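Side-chain contacts in tetratricopeptide TPR_2 repeat protein (Thermobaculum terrenum, PDB 5DJS), which is of unknown function but joins tetratricopeptide repeats to a glycosyl transferase family 41 region of the GT-B type: residues L347-K352 with D415-S420; R377-L382 with E390-L395; L451-G456 with V461-E466. The protein carries 1 engineered substitution. All blocks are in the same frame, centred on the assembly; numbering follows the deposited sequence.

Contact 1. Residues L347-K352 with D415-S420; sequences LDLWAK and DTLPYS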
ATOM      1  N   LEU A 347      19.209   6.176   0.135  1.00 51.59           N
ATOM      2  CA  LEU A 347      20.454   5.912  -0.596  1.00 50.33           C
ATOM      3  C   LEU A 347      21.693   6.575   0.023  1.00 50.04           C
ATOM      4  O   LEU A 347      22.749   5.961   0.046  1.00 48.17           O
ATOM      5  CB  LEU A 347      20.316   6.315  -2.075  1.00 49.21           C
ATOM      6  CG  LEU A 347      19.871   5.294  -3.146  1.00 47.72           C
ATOM      7  CD1 LEU A 347      19.488   3.922  -2.614  1.00 48.87           C
ATOM      8  CD2 LEU A 347      18.750   5.864  -4.003  1.00 44.98           C
ATOM      9  N   ASP A 348      21.559   7.797   0.537  1.00 51.65           N
ATOM     10  CA  ASP A 348      22.661   8.454   1.252  1.00 53.48           C
ATOM     11  C   ASP A 348      23.126   7.615   2.454  1.00 53.06           C
ATOM     12  O   ASP A 348      24.329   7.426   2.652  1.00 55.66           O
ATOM     13  CB  ASP A 348      22.261   9.869   1.727  1.00 56.35           C
ATOM     14  CG  ASP A 348      22.117  10.894   0.574  1.00 57.96           C
ATOM     15  OD1 ASP A 348      22.534  10.635  -0.580  1.00 59.61           O
ATOM     16  OD2 ASP A 348      21.583  11.990   0.834  1.00 56.92           O
ATOM     17  N   LEU A 349      22.171   7.104   3.234  1.00 52.26           N
ATOM     18  CA  LEU A 349      22.470   6.291   4.421  1.00 47.65           C
ATOM     19  C   LEU A 349      23.027   4.918   4.073  1.00 45.81           C
ATOM     20  O   LEU A 349      24.009   4.472   4.669  1.00 42.95           O
ATOM     21  CB  LEU A 349      21.218   6.109   5.290  1.00 47.10           C
ATOM     22  CG  LEU A 349      20.513   7.347   5.848  1.00 48.09           C
ATOM     23  CD1 LEU A 349      19.560   6.940   6.972  1.00 47.97           C
ATOM     24  CD2 LEU A 349      21.487   8.422   6.335  1.00 47.66           C
ATOM     25  N   TRP A 350      22.386   4.245   3.123  1.00 45.21           N
ATOM     26  CA  TRP A 350      22.838   2.918   2.684  1.00 46.21           C
ATOM     27  C   TRP A 350      24.264   2.935   2.122  1.00 47.16           C
ATOM     28  O   TRP A 350      25.011   1.967   2.291  1.00 43.80           O
ATOM     29  CB  TRP A 350      21.878   2.306   1.654  1.00 44.85           C
ATOM     30  CG  TRP A 350      20.515   1.951   2.194  1.00 44.16           C
ATOM     31  CD1 TRP A 350      20.096   1.983   3.500  1.00 43.55           C
ATOM     32  CD2 TRP A 350      19.405   1.481   1.433  1.00 44.79           C
ATOM     33  NE1 TRP A 350      18.788   1.582   3.590  1.00 43.28           N
ATOM     34  CE2 TRP A 350      18.337   1.261   2.336  1.00 44.06           C
ATOM     35  CE3 TRP A 350      19.197   1.244   0.067  1.00 45.99           C
ATOM     36  CZ2 TRP A 350      17.078   0.807   1.917  1.00 43.96           C
ATOM     37  CZ3 TRP A 350      17.945   0.787  -0.351  1.00 45.71           C
ATOM     38  CH2 TRP A 350      16.902   0.577   0.574  1.00 45.14           C
ATOM     39  N   ALA A 351      24.630   4.035   1.468  1.00 49.91           N
ATOM     40  CA  ALA A 351      25.988   4.229   0.977  1.00 52.27           C
ATOM     41  C   ALA A 351      26.981   4.332   2.133  1.00 55.18           C
ATOM     42  O   ALA A 351      28.016   3.666   2.110  1.00 58.86           O
ATOM     43  CB  ALA A 351      26.069   5.469   0.098  1.00 52.22           C
ATOM     44  N   LYS A 352      26.657   5.149   3.136  1.00 54.94           N
ATOM     45  CA  LYS A 352      27.528   5.335   4.311  1.00 55.79           C
ATOM     46  C   LYS A 352      27.769   4.049   5.104  1.00 53.13           C
ATOM     47  O   LYS A 352      28.880   3.814   5.583  1.00 54.72           O
ATOM     48  CB  LYS A 352      26.977   6.426   5.236  1.00 59.52           C
ATOM     49  CG  LYS A 352      27.149   7.823   4.664  1.00 64.16           C
ATOM     50  CD  LYS A 352      26.573   8.888   5.576  1.00 71.86           C
ATOM     51  CE  LYS A 352      26.647  10.255   4.914  1.00 77.89           C
ATOM     52  NZ  LYS A 352      25.992  11.293   5.755  1.00 83.29           N
ATOM     53  N   ASP A 415      15.119  -0.953   6.415  1.00 37.83           N
ATOM     54  CA  ASP A 415      13.801  -0.370   6.120  1.00 40.36           C
ATOM     55  C   ASP A 415      13.965   1.001   5.487  1.00 38.51           C
ATOM     56  O   ASP A 415      14.955   1.687   5.733  1.00 38.68           O
ATOM     57  CB  ASP A 415      12.996  -0.249   7.412  1.00 41.35           C
ATOM     58  CG  ASP A 415      11.614   0.351   7.212  1.00 43.04           C
ATOM     59  OD1 ASP A 415      10.929  -0.051   6.248  1.00 44.41           O
ATOM     60  OD2 ASP A 415      11.219   1.231   8.024  1.00 42.95           O
ATOM     61  N   THR A 416      12.986   1.392   4.678  1.00 37.45           N
ATOM     62  CA  THR A 416      13.032   2.666   3.956  1.00 36.83           C
ATOM     63  C   THR A 416      12.547   3.859   4.785  1.00 38.50           C
ATOM     64  O   THR A 416      11.860   3.709   5.800  1.00 38.67           O
ATOM     65  CB  THR A 416      12.207   2.591   2.664  1.00 35.37           C
ATOM     66  OG1 THR A 416      10.910   2.064   2.957  1.00 35.97           O
ATOM     67  CG2 THR A 416      12.886   1.684   1.650  1.00 34.68           C
ATOM     68  N   LEU A 417      12.953   5.041   4.340  1.00 40.23           N
ATOM     69  CA  LEU A 417      12.462   6.308   4.857  1.00 42.53           C
ATOM     70  C   LEU A 417      12.293   7.286   3.668  1.00 43.58           C
ATOM     71  O   LEU A 417      12.926   7.090   2.625  1.00 39.45           O
ATOM     72  CB  LEU A 417      13.437   6.882   5.892  1.00 43.27           C
ATOM     73  CG  LEU A 417      14.914   7.000   5.475  1.00 45.19           C
ATOM     74  CD1 LEU A 417      15.480   8.404   5.660  1.00 43.95           C
ATOM     75  CD2 LEU A 417      15.758   5.992   6.233  1.00 48.07           C
ATOM     76  N   PRO A 418      11.443   8.312   3.787  1.00 44.65           N
ATOM     77  CA  PRO A 418      10.545   8.560   4.930  1.00 44.29           C
ATOM     78  C   PRO A 418       9.281   7.683   4.985  1.00 43.08           C
ATOM     79  O   PRO A 418       8.544   7.748   5.984  1.00 42.59           O
ATOM     80  CB  PRO A 418      10.145  10.029   4.733  1.00 45.82           C
ATOM     81  CG  PRO A 418      10.218  10.227   3.261  1.00 47.13           C
ATOM     82  CD  PRO A 418      11.391   9.407   2.804  1.00 46.26           C
ATOM     83  N   TYR A 419       9.018   6.911   3.924  1.00 39.83           N
ATOM     84  CA  TYR A 419       7.889   5.990   3.879  1.00 39.80           C
ATOM     85  C   TYR A 419       8.417   4.616   4.354  1.00 40.49           C
ATOM     86  O   TYR A 419       9.097   3.881   3.611  1.00 37.44           O
ATOM     87  CB  TYR A 419       7.316   5.943   2.454  1.00 39.52           C
ATOM     88  CG  TYR A 419       5.957   5.271   2.237  1.00 41.05           C
ATOM     89  CD1 TYR A 419       5.682   3.981   2.712  1.00 43.64           C
ATOM     90  CD2 TYR A 419       4.967   5.893   1.468  1.00 42.07           C
ATOM     91  CE1 TYR A 419       4.457   3.354   2.466  1.00 43.51           C
ATOM     92  CE2 TYR A 419       3.743   5.270   1.218  1.00 42.92           C
ATOM     93  CZ  TYR A 419       3.492   3.996   1.722  1.00 43.34           C
ATOM     94  OH  TYR A 419       2.295   3.356   1.501  1.00 41.52           O
ATOM     95  N   SER A 420       8.078   4.274   5.597  1.00 39.66           N
ATOM     96  CA  SER A 420       8.492   3.008   6.185  1.00 40.48           C
ATOM     97  C   SER A 420       7.694   1.860   5.611  1.00 41.99           C
ATOM     98  O   SER A 420       6.482   1.979   5.391  1.00 44.17           O
ATOM     99  CB  SER A 420       8.311   2.999   7.699  1.00 40.51           C
ATOM    100  OG  SER A 420       8.502   1.683   8.189  1.00 38.10           O
TER

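Contact 2. Residues R377-L382 with E390-L395; sequences RLMRAL and ERLELL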
ATOM      1  N   ARG A 377      20.261   2.986 -13.432  1.00 52.23           N
ATOM      2  CA  ARG A 377      20.086   4.266 -12.723  1.00 55.00           C
ATOM      3  C   ARG A 377      20.338   4.130 -11.209  1.00 53.17           C
ATOM      4  O   ARG A 377      20.910   5.028 -10.587  1.00 53.77           O
ATOM      5  CB  ARG A 377      18.690   4.870 -12.969  1.00 58.28           C
ATOM      6  CG  ARG A 377      18.585   6.350 -12.576  1.00 62.03           C
ATOM      7  CD  ARG A 377      17.167   6.899 -12.555  1.00 63.42           C
ATOM      8  NE  ARG A 377      16.325   6.164 -11.608  1.00 69.22           N
ATOM      9  CZ  ARG A 377      15.400   5.245 -11.921  1.00 73.71           C
ATOM     10  NH1 ARG A 377      15.126   4.915 -13.186  1.00 72.51           N
ATOM     11  NH2 ARG A 377      14.722   4.646 -10.943  1.00 75.10           N
ATOM     12  N   LEU A 378      19.926   3.001 -10.637  1.00 51.52           N
ATOM     13  CA  LEU A 378      20.117   2.722  -9.207  1.00 48.35           C
ATOM     14  C   LEU A 378      21.594   2.425  -8.895  1.00 46.75           C
ATOM     15  O   LEU A 378      22.140   2.937  -7.903  1.00 42.88           O
ATOM     16  CB  LEU A 378      19.195   1.562  -8.762  1.00 46.83           C
ATOM     17  CG  LEU A 378      18.377   1.639  -7.458  1.00 45.83           C
ATOM     18  CD1 LEU A 378      17.960   3.046  -7.034  1.00 43.58           C
ATOM     19  CD2 LEU A 378      17.140   0.749  -7.587  1.00 45.53           C
ATOM     20  N   MET A 379      22.230   1.608  -9.743  1.00 45.85           N
ATOM     21  CA  MET A 379      23.682   1.356  -9.656  1.00 46.53           C
ATOM     22  C   MET A 379      24.485   2.649  -9.748  1.00 45.73           C
ATOM     23  O   MET A 379      25.385   2.883  -8.940  1.00 45.64           O
ATOM     24  CB  MET A 379      24.148   0.400 -10.764  1.00 47.27           C
ATOM     25  CG  MET A 379      23.692  -1.040 -10.590  1.00 48.44           C
ATOM     26  SD  MET A 379      24.124  -2.049 -12.029  1.00 48.97           S
ATOM     27  CE  MET A 379      25.881  -2.190 -11.802  1.00 49.07           C
ATOM     28  N   ARG A 380      24.152   3.486 -10.725  1.00 46.74           N
ATOM     29  CA  ARG A 380      24.831   4.773 -10.879  1.00 50.67           C
ATOM     30  C   ARG A 380      24.590   5.699  -9.692  1.00 48.07           C
ATOM     31  O   ARG A 380      25.501   6.417  -9.274  1.00 50.04           O
ATOM     32  CB  ARG A 380      24.434   5.485 -12.180  1.00 57.36           C
ATOM     33  CG  ARG A 380      25.298   6.717 -12.463  1.00 64.74           C
ATOM     34  CD  ARG A 380      25.268   7.187 -13.914  1.00 69.80           C
ATOM     35  NE  ARG A 380      24.175   8.131 -14.174  1.00 78.30           N
ATOM     36  CZ  ARG A 380      24.151   9.420 -13.808  1.00 82.25           C
ATOM     37  NH1 ARG A 380      25.164   9.976 -13.129  1.00 85.54           N
ATOM     38  NH2 ARG A 380      23.093  10.167 -14.113  1.00 80.23           N
ATOM     39  N   ALA A 381      23.373   5.689  -9.160  1.00 46.68           N
ATOM     40  CA  ALA A 381      23.047   6.492  -7.984  1.00 47.91           C
ATOM     41  C   ALA A 381      23.963   6.148  -6.812  1.00 50.08           C
ATOM     42  O   ALA A 381      24.419   7.046  -6.098  1.00 50.73           O
ATOM     43  CB  ALA A 381      21.586   6.311  -7.595  1.00 47.62           C
ATOM     44  N   LEU A 382      24.255   4.857  -6.632  1.00 52.84           N
ATOM     45  CA  LEU A 382      25.189   4.436  -5.582  1.00 54.74           C
ATOM     46  C   LEU A 382      26.653   4.790  -5.871  1.00 53.03           C
ATOM     47  O   LEU A 382      27.344   5.274  -4.962  1.00 49.85           O
ATOM     48  CB  LEU A 382      25.040   2.944  -5.235  1.00 57.02           C
ATOM     49  CG  LEU A 382      24.210   2.712  -3.960  1.00 58.35           C
ATOM     50  CD1 LEU A 382      22.737   2.490  -4.266  1.00 58.38           C
ATOM     51  CD2 LEU A 382      24.768   1.542  -3.180  1.00 61.66           C
ATOM     52  N   GLU A 390      28.892  -2.927  -8.425  1.00 59.84           N
ATOM     53  CA  GLU A 390      28.875  -4.395  -8.372  1.00 61.29           C
ATOM     54  C   GLU A 390      28.502  -4.960  -6.982  1.00 62.22           C
ATOM     55  O   GLU A 390      28.017  -6.089  -6.896  1.00 65.35           O
ATOM     56  CB  GLU A 390      30.205  -5.001  -8.877  1.00 63.02           C
ATOM     57  CG  GLU A 390      31.472  -4.604  -8.107  1.00 66.77           C
ATOM     58  CD  GLU A 390      32.268  -3.488  -8.770  1.00 69.35           C
ATOM     59  OE1 GLU A 390      31.658  -2.485  -9.207  1.00 68.41           O
ATOM     60  OE2 GLU A 390      33.509  -3.612  -8.845  1.00 73.97           O
ATOM     61  N   ARG A 391      28.714  -4.181  -5.911  1.00 61.44           N
ATOM     62  CA  ARG A 391      28.343  -4.604  -4.540  1.00 61.68           C
ATOM     63  C   ARG A 391      26.821  -4.605  -4.351  1.00 61.07           C
ATOM     64  O   ARG A 391      26.310  -5.228  -3.425  1.00 60.20           O
ATOM     65  CB  ARG A 391      28.979  -3.728  -3.428  1.00 61.78           C
ATOM     66  CG  ARG A 391      30.413  -3.234  -3.660  1.00 61.12           C
ATOM     67  CD  ARG A 391      31.371  -3.424  -2.485  1.00 61.25           C
ATOM     68  NE  ARG A 391      30.780  -3.322  -1.143  1.00 58.76           N
ATOM     69  CZ  ARG A 391      30.776  -2.247  -0.346  1.00 55.92           C
ATOM     70  NH1 ARG A 391      31.304  -1.086  -0.716  1.00 52.46           N
ATOM     71  NH2 ARG A 391      30.214  -2.344   0.857  1.00 57.07           N
ATOM     72  N   LEU A 392      26.119  -3.880  -5.220  1.00 63.17           N
ATOM     73  CA  LEU A 392      24.660  -3.790  -5.231  1.00 61.10           C
ATOM     74  C   LEU A 392      24.071  -4.851  -6.152  1.00 60.58           C
ATOM     75  O   LEU A 392      24.312  -4.809  -7.356  1.00 63.84           O
ATOM     76  CB  LEU A 392      24.286  -2.402  -5.751  1.00 60.09           C
ATOM     77  CG  LEU A 392      22.850  -1.927  -5.642  1.00 59.65           C
ATOM     78  CD1 LEU A 392      22.524  -1.587  -4.200  1.00 60.53           C
ATOM     79  CD2 LEU A 392      22.641  -0.706  -6.527  1.00 59.29           C
ATOM     80  N   GLU A 393      23.316  -5.801  -5.598  1.00 59.66           N
ATOM     81  CA  GLU A 393      22.676  -6.850  -6.418  1.00 62.33           C
ATOM     82  C   GLU A 393      21.124  -6.738  -6.488  1.00 61.12           C
ATOM     83  O   GLU A 393      20.419  -6.927  -5.499  1.00 56.66           O
ATOM     84  CB  GLU A 393      23.159  -8.268  -6.034  1.00 65.38           C
ATOM     85  CG  GLU A 393      23.073  -8.660  -4.563  1.00 68.54           C
ATOM     86  CD  GLU A 393      23.407 -10.136  -4.311  1.00 70.63           C
ATOM     87  OE1 GLU A 393      24.345 -10.414  -3.529  1.00 66.73           O
ATOM     88  OE2 GLU A 393      22.734 -11.026  -4.882  1.00 69.43           O
ATOM     89  N   LEU A 394      20.627  -6.431  -7.690  1.00 60.32           N
ATOM     90  CA  LEU A 394      19.222  -6.132  -7.950  1.00 58.34           C
ATOM     91  C   LEU A 394      18.565  -7.324  -8.626  1.00 59.96           C
ATOM     92  O   LEU A 394      19.131  -7.886  -9.560  1.00 60.62           O
ATOM     93  CB  LEU A 394      19.111  -4.937  -8.892  1.00 55.26           C
ATOM     94  CG  LEU A 394      19.788  -3.598  -8.569  1.00 57.45           C
ATOM     95  CD1 LEU A 394      19.800  -3.288  -7.081  1.00 58.80           C
ATOM     96  CD2 LEU A 394      21.198  -3.513  -9.131  1.00 58.57           C
ATOM     97  N   LEU A 395      17.368  -7.686  -8.174  1.00 61.37           N
ATOM     98  CA  LEU A 395      16.663  -8.871  -8.669  1.00 65.85           C
ATOM     99  C   LEU A 395      15.231  -8.560  -9.106  1.00 65.88           C
ATOM    100  O   LEU A 395      14.540  -7.736  -8.497  1.00 61.21           O
ATOM    101  CB  LEU A 395      16.660  -9.969  -7.593  1.00 69.89           C
ATOM    102  CG  LEU A 395      17.655 -11.123  -7.781  1.00 72.14           C
ATOM    103  CD1 LEU A 395      17.964 -11.806  -6.456  1.00 69.75           C
ATOM    104  CD2 LEU A 395      17.131 -12.130  -8.806  1.00 75.49           C
TER

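Contact 3. Residues L451-G456 with V461-E466; sequences LLRWAG and VSRTQE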
ATOM      1  N   LEU A 451       5.938  -2.035  14.812  1.00 49.66           N
ATOM      2  CA  LEU A 451       6.098  -3.502  14.742  1.00 48.53           C
ATOM      3  C   LEU A 451       7.233  -3.970  15.649  1.00 49.86           C
ATOM      4  O   LEU A 451       7.034  -4.821  16.508  1.00 50.22           O
ATOM      5  CB  LEU A 451       6.387  -3.962  13.297  1.00 47.26           C
ATOM      6  CG  LEU A 451       6.090  -5.402  12.832  1.00 46.69           C
ATOM      7  CD1 LEU A 451       7.116  -5.849  11.800  1.00 45.30           C
ATOM      8  CD2 LEU A 451       6.028  -6.436  13.944  1.00 48.55           C
ATOM      9  N   LEU A 452       8.411  -3.381  15.452  1.00 49.78           N
ATOM     10  CA  LEU A 452       9.607  -3.736  16.209  1.00 47.61           C
ATOM     11  C   LEU A 452       9.455  -3.485  17.720  1.00 49.75           C
ATOM     12  O   LEU A 452       9.824  -4.342  18.532  1.00 50.15           O
ATOM     13  CB  LEU A 452      10.830  -2.987  15.655  1.00 45.52           C
ATOM     14  CG  LEU A 452      11.294  -3.340  14.231  1.00 43.97           C
ATOM     15  CD1 LEU A 452      12.422  -2.419  13.822  1.00 42.39           C
ATOM     16  CD2 LEU A 452      11.739  -4.789  14.100  1.00 45.79           C
ATOM     17  N   ARG A 453       8.906  -2.332  18.097  1.00 50.72           N
ATOM     18  CA  ARG A 453       8.655  -2.035  19.513  1.00 53.22           C
ATOM     19  C   ARG A 453       7.715  -3.073  20.164  1.00 53.83           C
ATOM     20  O   ARG A 453       8.017  -3.604  21.232  1.00 52.41           O
ATOM     21  CB  ARG A 453       8.088  -0.626  19.685  1.00 54.74           C
ATOM     22  CG  ARG A 453       9.104   0.487  19.471  1.00 57.45           C
ATOM     23  CD  ARG A 453       8.604   1.818  20.023  1.00 59.89           C
ATOM     24  NE  ARG A 453       9.571   2.902  19.824  1.00 63.05           N
ATOM     25  CZ  ARG A 453      10.701   3.085  20.524  1.00 64.59           C
ATOM     26  NH1 ARG A 453      11.068   2.255  21.506  1.00 62.63           N
ATOM     27  NH2 ARG A 453      11.487   4.122  20.230  1.00 65.79           N
ATOM     28  N   TRP A 454       6.607  -3.384  19.492  1.00 53.70           N
ATOM     29  CA  TRP A 454       5.652  -4.394  19.979  1.00 52.36           C
ATOM     30  C   TRP A 454       6.204  -5.824  20.019  1.00 52.48           C
ATOM     31  O   TRP A 454       5.688  -6.647  20.768  1.00 58.09           O
ATOM     32  CB  TRP A 454       4.365  -4.390  19.142  1.00 51.06           C
ATOM     33  CG  TRP A 454       3.508  -3.176  19.321  1.00 51.82           C
ATOM     34  CD1 TRP A 454       3.148  -2.287  18.358  1.00 51.90           C
ATOM     35  CD2 TRP A 454       2.894  -2.723  20.537  1.00 53.46           C
ATOM     36  NE1 TRP A 454       2.346  -1.303  18.891  1.00 53.32           N
ATOM     37  CE2 TRP A 454       2.168  -1.549  20.226  1.00 55.01           C
ATOM     38  CE3 TRP A 454       2.886  -3.194  21.857  1.00 53.02           C
ATOM     39  CZ2 TRP A 454       1.445  -0.832  21.189  1.00 57.20           C
ATOM     40  CZ3 TRP A 454       2.164  -2.485  22.818  1.00 54.62           C
ATOM     41  CH2 TRP A 454       1.453  -1.314  22.477  1.00 57.27           C
ATOM     42  N   ALA A 455       7.227  -6.122  19.216  1.00 50.93           N
ATOM     43  CA  ALA A 455       7.844  -7.451  19.199  1.00 50.99           C
ATOM     44  C   ALA A 455       9.115  -7.550  20.078  1.00 50.34           C
ATOM     45  O   ALA A 455       9.865  -8.522  19.971  1.00 50.20           O
ATOM     46  CB  ALA A 455       8.150  -7.851  17.760  1.00 52.30           C
ATOM     47  N   GLY A 456       9.359  -6.556  20.937  1.00 48.80           N
ATOM     48  CA  GLY A 456      10.516  -6.571  21.839  1.00 49.25           C
ATOM     49  C   GLY A 456      11.810  -6.003  21.269  1.00 49.30           C
ATOM     50  O   GLY A 456      12.759  -5.781  22.014  1.00 48.19           O
ATOM     51  N   VAL A 461      15.525   0.241  16.522  1.00 42.40           N
ATOM     52  CA  VAL A 461      14.711   1.410  16.178  1.00 42.28           C
ATOM     53  C   VAL A 461      15.504   2.695  16.443  1.00 41.51           C
ATOM     54  O   VAL A 461      15.660   3.113  17.587  1.00 39.02           O
ATOM     55  CB  VAL A 461      13.383   1.410  16.983  1.00 41.78           C
ATOM     56  CG1 VAL A 461      12.559   2.650  16.688  1.00 41.44           C
ATOM     57  CG2 VAL A 461      12.575   0.148  16.677  1.00 41.98           C
ATOM     58  N   SER A 462      15.984   3.327  15.378  1.00 43.26           N
ATOM     59  CA  SER A 462      16.712   4.586  15.497  1.00 45.32           C
ATOM     60  C   SER A 462      15.746   5.757  15.538  1.00 47.22           C
ATOM     61  O   SER A 462      14.676   5.692  14.957  1.00 47.18           O
ATOM     62  CB  SER A 462      17.677   4.753  14.329  1.00 46.23           C
ATOM     63  OG  SER A 462      17.004   4.617  13.096  1.00 46.88           O
ATOM     64  N   ARG A 463      16.129   6.807  16.255  1.00 53.11           N
ATOM     65  CA  ARG A 463      15.404   8.078  16.275  1.00 58.75           C
ATOM     66  C   ARG A 463      16.117   9.141  15.419  1.00 57.83           C
ATOM     67  O   ARG A 463      15.570  10.224  15.228  1.00 58.85           O
ATOM     68  CB  ARG A 463      15.251   8.598  17.718  1.00 65.10           C
ATOM     69  CG  ARG A 463      14.737   7.578  18.740  1.00 70.39           C
ATOM     70  CD  ARG A 463      15.617   7.545  19.990  1.00 79.26           C
ATOM     71  NE  ARG A 463      15.403   6.337  20.796  1.00 87.75           N
ATOM     72  CZ  ARG A 463      14.537   6.206  21.810  1.00 93.59           C
ATOM     73  NH1 ARG A 463      13.751   7.212  22.204  1.00 92.91           N
ATOM     74  NH2 ARG A 463      14.453   5.035  22.447  1.00 95.72           N
ATOM     75  N   THR A 464      17.334   8.850  14.945  1.00 57.71           N
ATOM     76  CA  THR A 464      18.078   9.729  14.027  1.00 57.78           C
ATOM     77  C   THR A 464      18.756   8.926  12.929  1.00 61.10           C
ATOM     78  O   THR A 464      18.975   7.723  13.053  1.00 59.78           O
ATOM     79  CB  THR A 464      19.180  10.531  14.740  1.00 55.37           C
ATOM     80  OG1 THR A 464      20.129   9.628  15.315  1.00 59.56           O
ATOM     81  CG2 THR A 464      18.604  11.417  15.830  1.00 54.45           C
ATOM     82  N   GLN A 465      19.104   9.616  11.856  1.00 68.16           N
ATOM     83  CA  GLN A 465      19.688   8.966  10.687  1.00 72.52           C
ATOM     84  C   GLN A 465      21.080   8.424  10.968  1.00 71.42           C
ATOM     85  O   GLN A 465      21.448   7.383  10.432  1.00 74.99           O
ATOM     86  CB  GLN A 465      19.719   9.922   9.487  1.00 75.89           C
ATOM     87  CG  GLN A 465      18.336  10.280   8.953  1.00 77.29           C
ATOM     88  CD  GLN A 465      18.372  11.054   7.645  1.00 77.45           C
ATOM     89  OE1 GLN A 465      19.439  11.323   7.090  1.00 77.16           O
ATOM     90  NE2 GLN A 465      17.194  11.421   7.145  1.00 77.18           N
ATOM     91  N   GLU A 466      21.853   9.111  11.804  1.00 70.58           N
ATOM     92  CA  GLU A 466      23.187   8.615  12.142  1.00 74.36           C
ATOM     93  C   GLU A 466      23.093   7.434  13.124  1.00 70.48           C
ATOM     94  O   GLU A 466      23.965   6.564  13.128  1.00 73.16           O
ATOM     95  CB  GLU A 466      24.112   9.756  12.616  1.00 79.99           C
ATOM     96  CG  GLU A 466      24.205   9.981  14.119  1.00 85.83           C
ATOM     97  CD  GLU A 466      24.870  11.297  14.490  1.00 89.69           C
ATOM     98  OE1 GLU A 466      25.149  11.501  15.692  1.00 90.43           O
ATOM     99  OE2 GLU A 466      25.113  12.132  13.590  1.00 92.15           O
TER

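Contact 1. Residues L347-K352 with D415-S420
L349 and W350 lie on a turn of helix 344-356 that faces the irregular backbone of D415, T416 and L417, just past the C-terminal end of strand 412-414, with a cis peptide before P418 turning the chain soon afterwards. The two sides meet through a few apolar ends. L349 reaches out from the helix with CG anti to its carbonyl carbon (chi1 -59°), which brings CD1 to 4.0 Å from CD2 of L417, the two side chains nearly perpendicular. Beside this pair, W350 points its indole at the loop, with CG2 of T416 oblique to the ring and 4.3 Å from CZ2. The carbonyl O of D415 lies at the NE1 edge of the same ring, near its plane but 4.4 Å from NE1. That gap is bridged by Y468 of helix 465-477, whose OH is hydrogen-bonded both to W350 NE1 and to D415 O.

Within the loop, T416 OG1 donates to the carbonyl O of Y419 at 2.6 Å, in the carbonyl plane and with a C=O...O angle of 158°, which ties T416 to Y419. The D415 side chain leaves the backbone away from the helix, and its carboxylate is bound by T448 and by the backbone N of G421; the side chain of D415 is about 6 Å from the bound UDP. The chemistry is thus divided: carbon meets carbon across the buried interface, the indole N-H of W350 and the carbonyl of D415 share one tyrosine hydroxyl, and the D415 carboxylate joins T448 to G421, a residue that lines the UDP pocket.

Contact 2. Residues R377-L382 with E390-L395
L392 and L394 of strand 392-395 pack against M379 and L382 of helix 372-383 in a beta-alpha-beta crossover whose first strand is 361-365. The short helix and strand segments run almost antiparallel, at 162°, with axes 9.7 Å apart at their closest, as expected for a helix lying over the sheet of a GT-B domain.

Everything that touches across the contact is van der Waals packing. L392 does most of it: with CG anti to the backbone N (chi1 -169°), its two methyls are thrust at the helix. Its CD1 lies 4.0 Å from CD2 of L382, and the two leucines stand square to one another. On the more open flank, M379 offers the start of its chain rather than its sulfur; CG is 3.8 Å from CD2 of L394, while the bend at chi3 (73°) turns the end of the methionine aside. L382 also packs on L347 and L354, so helix 344-356 touches this leucine cluster as well.

The polar interactions belong to the surroundings. On the strand, E393 points away from the helix and forms a salt bridge with R361, and backbone bonds from R391, E393 and L395 to L362 and L364 set the strand beside 361-365. Within the helix, L382 N bonds to L378 O at 3.1 Å, and the same carbonyl oxygen borders the apolar patch. CD2 of L392 is 3.9 Å from each of three atoms: L378 O, M379 CA and L382 CD1.

Contact 3. Residues L451-G456 with V461-E466
In the beta-alpha-beta unit made of strand 435-438, helix 447-454 and strand 461-462, L452 and R453 of the last helical turn meet V461 of the final strand and R463 of the loop just after it. The side chains of L452 and V461 run antiparallel alongside each other: CG2 of V461 sits 3.7 Å from CB of L452 and 3.8 Å from its CD1. The other valine branch, CG1, lies over one face of the R453 guanidinium, 4.0 Å from NH2.

The helix stops right after these residues in a Schellman motif, with G456 as its C-prime residue at positive phi. Its N bonds to R453 O at 3.3 Å, and L457 N reaches back to L452 O; the turn then leads into V461 at the outer edge of the sheet.

R453 is extended from CG to NE, which carries its guanidinium across V461 to a second arginine. NH2 of R453 stands 3.8 Å from NH2 of R463; the R453 edge is turned to one face of the R463 group, off toward its rim, with the two planes 76° apart. These like charges would repel, but R453 NE is held in a salt bridge by E439, which may offset part of the repulsion.

From the N terminus, the chain first lays down the tetratricopeptide repeats and the first parallel sheet; all three contacts fall in the later domain, around the second. Contact 1 closes the longest loop, from helix 344-356 to the loop after strand 412-414, and within it contact 2 closes a short one between helix 372-383 and edge strand 392-395. L347 touches both L378 and L382, so contacts 1 and 2 meet. Contact 3 follows in series and packs helix 447-454 on strand 461-462, the opposite edge of the same sheet. Contacts 2 and 3 stay apart, nearest atoms about 15 Å, but Q465 reaches L349 and L417, so contact 1 touches segments of both.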